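Local coordinates for B12-binding domain-containing protein (Kitasatospora setae, PDB 6WTE), which probably transfers methyl groups from S-adenosylmethionine by non-radical chemistry, as a radical SAM family methylase that binds cobalamin and a [4Fe-4S] cluster, at residues K282-L285 with R286-R290; V307-P311 with S312-E316. All blocks are in the same frame, centred on the assembly; numbering follows the deposited sequence.

Interaction 1: K282-L285 with R286-R290; sequences KNLL and REIVR
R286 reaches back along its own helix to N283, and the two polar groups meet obliquely, amide and guanidinium planes 54° apart. NH1 offers the edge of the guanidinium to OD1 of N283 at 3.1 Å, but the bond is weak, its N-H bent well off the line to the oxygen. With CG beside the backbone N (chi1 -70°) and the chain extended to NE, R286 lies over the preceding turn, where NH1 also comes 3.6 Å from CB of K282. Its firmer partner is E317, whose carboxylate also takes NZ of K282. On the buried side I288 sends CD1 back to 4.3 Å from CG of L284, while L285 turns to F318 and L322 of helix 316-325. Farther along, R290 grips E287 side-on, NE to OE1 at 3.0 Å and NH2 to OE2 at 2.8 Å. A glutamine at E287 would probably leave R290 and R291 without their shared negative charge and R290 freer to swing. The i to i+4 bond from V289 N to L285 O (2.9 Å) runs below. The chemistry is that of an amphipathic helix: paired charges line one side, and the aliphatic side seats it against helices 249-261 and 316-325.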
loop_
_atom_site.group_PDB
_atom_site.type_symbol
_atom_site.label_atom_id
_atom_site.label_comp_id
_atom_site.label_asym_id
_atom_site.label_seq_id
_atom_site.Cartn_x
_atom_site.Cartn_y
_atom_site.Cartn_z
ATOM N N LYS A 282 21.175 6.444 0.490
ATOM C CA LYS A 282 22.350 6.947 -0.213
ATOM C C LYS A 282 23.384 5.847 -0.430
ATOM O O LYS A 282 24.002 5.776 -1.497
ATOM C CB LYS A 282 22.963 8.121 0.545
ATOM C CG LYS A 282 22.156 9.396 0.403
ATOM C CD LYS A 282 22.800 10.549 1.154
ATOM C CE LYS A 282 22.127 11.865 0.805
ATOM N NZ LYS A 282 22.786 13.017 1.500
ATOM N N ASN A 283 23.584 4.972 0.560
ATOM C CA ASN A 283 24.502 3.853 0.364
ATOM C C ASN A 283 24.013 2.921 -0.738
ATOM O O ASN A 283 24.815 2.384 -1.518
ATOM C CB ASN A 283 24.672 3.074 1.671
ATOM C CG ASN A 283 25.579 3.775 2.658
ATOM O OD1 ASN A 283 26.416 4.591 2.276
ATOM N ND2 ASN A 283 25.421 3.452 3.938
ATOM N N LEU A 284 22.698 2.710 -0.816
ATOM C CA LEU A 284 22.137 1.878 -1.874
ATOM C C LEU A 284 22.412 2.479 -3.249
ATOM O O LEU A 284 22.838 1.776 -4.174
ATOM C CB LEU A 284 20.636 1.718 -1.663
ATOM C CG LEU A 284 20.003 0.752 -2.664
ATOM C CD1 LEU A 284 20.419 -0.664 -2.315
ATOM C CD2 LEU A 284 18.493 0.898 -2.658
ATOM N N LEU A 285 22.150 3.782 -3.405
ATOM C CA LEU A 285 22.378 4.432 -4.690
ATOM C C LEU A 285 23.853 4.389 -5.068
ATOM O O LEU A 285 24.198 4.122 -6.226
ATOM C CB LEU A 285 21.867 5.871 -4.642
ATOM C CG LEU A 285 20.355 5.976 -4.409
ATOM C CD1 LEU A 285 19.955 7.425 -4.146
ATOM C CD2 LEU A 285 19.581 5.405 -5.591
ATOM N N ARG A 286 24.737 4.613 -4.092
ATOM C CA ARG A 286 26.170 4.525 -4.351
ATOM C C ARG A 286 26.555 3.148 -4.883
ATOM O O ARG A 286 27.375 3.039 -5.802
ATOM C CB ARG A 286 26.956 4.845 -3.078
ATOM C CG ARG A 286 26.885 6.308 -2.639
ATOM C CD ARG A 286 27.799 6.577 -1.448
ATOM N NE ARG A 286 27.649 7.945 -0.955
ATOM C CZ ARG A 286 27.005 8.272 0.160
ATOM N NH1 ARG A 286 26.461 7.328 0.921
ATOM N NH2 ARG A 286 26.914 9.545 0.522
ATOM N N GLU A 287 25.989 2.083 -4.310
ATOM C CA GLU A 287 26.306 0.743 -4.796
ATOM C C GLU A 287 25.764 0.517 -6.203
ATOM O O GLU A 287 26.433 -0.109 -7.036
ATOM C CB GLU A 287 25.770 -0.310 -3.824
ATOM C CG GLU A 287 25.961 -1.747 -4.292
ATOM C CD GLU A 287 27.420 -2.137 -4.439
ATOM O OE1 GLU A 287 28.307 -1.411 -3.935
ATOM O OE2 GLU A 287 27.683 -3.187 -5.064
ATOM N N ILE A 288 24.564 1.027 -6.493
ATOM C CA ILE A 288 24.015 0.904 -7.842
ATOM C C ILE A 288 24.930 1.594 -8.844
ATOM O O ILE A 288 25.243 1.054 -9.914
ATOM C CB ILE A 288 22.593 1.486 -7.904
ATOM C CG1 ILE A 288 21.628 0.665 -7.043
ATOM C CG2 ILE A 288 22.112 1.530 -9.343
ATOM C CD1 ILE A 288 20.258 1.302 -6.945
ATOM N N VAL A 289 25.363 2.808 -8.509
ATOM C CA VAL A 289 26.248 3.563 -9.390
ATOM C C VAL A 289 27.568 2.833 -9.573
ATOM O O VAL A 289 28.108 2.761 -10.684
ATOM C CB VAL A 289 26.457 4.983 -8.833
ATOM C CG1 VAL A 289 27.566 5.701 -9.595
ATOM C CG2 VAL A 289 25.161 5.763 -8.903
ATOM N N ARG A 290 28.100 2.266 -8.488
ATOM C CA ARG A 290 29.386 1.584 -8.572
ATOM C C ARG A 290 29.313 0.384 -9.506
ATOM O O ARG A 290 30.220 0.169 -10.316
ATOM C CB ARG A 290 29.845 1.139 -7.182
ATOM C CG ARG A 290 31.225 0.496 -7.176
ATOM C CD ARG A 290 31.477 -0.318 -5.912
ATOM N NE ARG A 290 30.654 -1.527 -5.854
ATOM C CZ ARG A 290 30.924 -2.646 -6.521
ATOM N NH1 ARG A 290 31.994 -2.711 -7.303
ATOM N NH2 ARG A 290 30.126 -3.701 -6.411
#

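Interaction 2: V307-P311 with S312-E316; sequences VYCQP and SPFDE
C309 points its sulfur at the rim of the F314 phenyl ring, SG lying 4.2 Å from CE2 and 5.4 Å from the ring centroid. The approach is 89° off the ring normal, an edge-on sulfur-aromatic contact in which SG lies near the ring plane. F314 carries CG anti to its own amide nitrogen (chi1 -164°), and this lays the ring edge beside C309 at the end of the strand. Its CB meanwhile rests 3.7 Å from the carbonyl O of P311, with the chain doubling back between them through S312 and the cis peptide bond before P313. No hydrogen bond joins 307-311 to 312-316. Q310, bent at chi2 (-64°), puts its amide in the pocket of the [4Fe-4S] cluster, where OE1 is held by Y354 and K346 and NE2 makes a weak bond to the cluster ligand E273. The turn thus follows strand 304-309 of the radical SAM core and leads into helix 316-325, which D315 N-caps through F318 N. P311 packs on strand 327-335 and helix 357-369, while F314 lies against L363 and C367 of helix 357-369 and meets F318 of helix 316-325 edge-to-face.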
loop_
_atom_site.group_PDB
_atom_site.type_symbol
_atom_site.label_atom_id
_atom_site.label_comp_id
_atom_site.label_asym_id
_atom_site.label_seq_id
_atom_site.Cartn_x
_atom_site.Cartn_y
_atom_site.Cartn_z
ATOM N N VAL A 307 10.887 6.373 -7.444
ATOM C CA VAL A 307 10.924 6.366 -5.985
ATOM C C VAL A 307 9.796 7.229 -5.433
ATOM O O VAL A 307 9.236 8.090 -6.116
ATOM C CB VAL A 307 12.292 6.838 -5.431
ATOM C CG1 VAL A 307 13.421 5.967 -5.978
ATOM C CG2 VAL A 307 12.552 8.326 -5.758
ATOM N N TYR A 308 9.449 6.959 -4.174
ATOM C CA TYR A 308 8.451 7.716 -3.429
ATOM C C TYR A 308 9.128 8.286 -2.194
ATOM O O TYR A 308 9.803 7.553 -1.463
ATOM C CB TYR A 308 7.253 6.845 -3.018
ATOM C CG TYR A 308 6.111 7.671 -2.466
ATOM C CD1 TYR A 308 6.060 8.023 -1.122
ATOM C CD2 TYR A 308 5.094 8.120 -3.300
ATOM C CE1 TYR A 308 5.026 8.794 -0.623
ATOM C CE2 TYR A 308 4.058 8.885 -2.812
ATOM C CZ TYR A 308 4.029 9.220 -1.476
ATOM O OH TYR A 308 2.993 9.982 -0.989
ATOM N N CYS A 309 8.940 9.587 -1.957
ATOM C CA CYS A 309 9.721 10.308 -0.965
ATOM C C CYS A 309 8.834 11.237 -0.157
ATOM O O CYS A 309 7.732 11.604 -0.573
ATOM C CB CYS A 309 10.828 11.165 -1.603
ATOM S SG CYS A 309 12.190 10.263 -2.333
ATOM N N GLN A 310 9.345 11.623 0.992
ATOM C CA GLN A 310 8.861 12.779 1.728
ATOM C C GLN A 310 9.676 13.999 1.329
ATOM O O GLN A 310 10.747 13.869 0.722
ATOM C CB GLN A 310 8.964 12.534 3.234
ATOM C CG GLN A 310 7.938 11.535 3.751
ATOM C CD GLN A 310 6.522 12.041 3.586
ATOM O OE1 GLN A 310 6.115 12.995 4.252
ATOM N NE2 GLN A 310 5.773 11.430 2.673
ATOM N N PRO A 311 9.177 15.207 1.607
ATOM C CA PRO A 311 9.919 16.405 1.183
ATOM C C PRO A 311 11.302 16.527 1.793
ATOM O O PRO A 311 12.166 17.187 1.204
ATOM C CB PRO A 311 9.008 17.555 1.631
ATOM C CG PRO A 311 7.648 16.973 1.629
ATOM C CD PRO A 311 7.822 15.541 2.080
ATOM N N SER A 312 11.537 15.939 2.961
ATOM C CA SER A 312 12.811 16.051 3.646
ATOM C C SER A 312 13.143 14.699 4.258
ATOM O O SER A 312 12.246 14.022 4.781
ATOM C CB SER A 312 12.765 17.130 4.741
ATOM O OG SER A 312 13.996 17.201 5.443
ATOM N N PRO A 313 14.417 14.273 4.216
ATOM C CA PRO A 313 15.560 14.979 3.635
ATOM C C PRO A 313 15.718 14.699 2.149
ATOM O O PRO A 313 15.661 13.541 1.729
ATOM C CB PRO A 313 16.744 14.415 4.417
ATOM C CG PRO A 313 16.329 13.002 4.747
ATOM C CD PRO A 313 14.814 12.999 4.847
ATOM N N PHE A 314 15.931 15.754 1.357
ATOM C CA PHE A 314 16.131 15.604 -0.086
ATOM C C PHE A 314 17.118 16.700 -0.486
ATOM O O PHE A 314 16.709 17.809 -0.837
ATOM C CB PHE A 314 14.821 15.721 -0.859
ATOM C CG PHE A 314 14.893 15.195 -2.276
ATOM C CD1 PHE A 314 15.547 15.909 -3.274
ATOM C CD2 PHE A 314 14.289 13.993 -2.612
ATOM C CE1 PHE A 314 15.606 15.427 -4.571
ATOM C CE2 PHE A 314 14.342 13.504 -3.903
ATOM C CZ PHE A 314 15.006 14.213 -4.886
ATOM N N ASP A 315 18.412 16.387 -0.411
ATOM C CA ASP A 315 19.433 17.402 -0.633
ATOM C C ASP A 315 20.141 17.176 -1.967
ATOM O O ASP A 315 19.827 16.253 -2.728
ATOM C CB ASP A 315 20.425 17.457 0.541
ATOM C CG ASP A 315 21.182 16.153 0.766
ATOM O OD1 ASP A 315 21.234 15.289 -0.131
ATOM O OD2 ASP A 315 21.740 15.992 1.874
ATOM N N GLU A 316 21.108 18.052 -2.248
ATOM C CA GLU A 316 21.784 18.022 -3.540
ATOM C C GLU A 316 22.519 16.705 -3.752
ATOM O O GLU A 316 22.473 16.127 -4.847
ATOM C CB GLU A 316 22.744 19.206 -3.651
ATOM C CG GLU A 316 23.422 19.329 -5.002
ATOM C CD GLU A 316 24.283 20.572 -5.096
ATOM O OE1 GLU A 316 24.380 21.302 -4.085
ATOM O OE2 GLU A 316 24.856 20.821 -6.179
#

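From the N terminus, strand 266-269 leads into helix 278-294, which carries interaction 1, and the chain then returns through strand 304-309 to interaction 2, completing a beta-alpha-beta unit of the radical SAM core. The contacts come in series, neither nesting nor crossing: the first runs along successive turns of one helix and closes no loop, the second folds the short turn beyond the strand. Their centres lie 16 Å apart, yet a salt bridge joins them directly, NZ of K282 to OD2 of D315 at 3.2 Å. The start of helix 316-325 is thereby tied to helix 278-294, and F318 touches both L285 and F314. Interaction 2 alone reaches the iron-sulfur pocket.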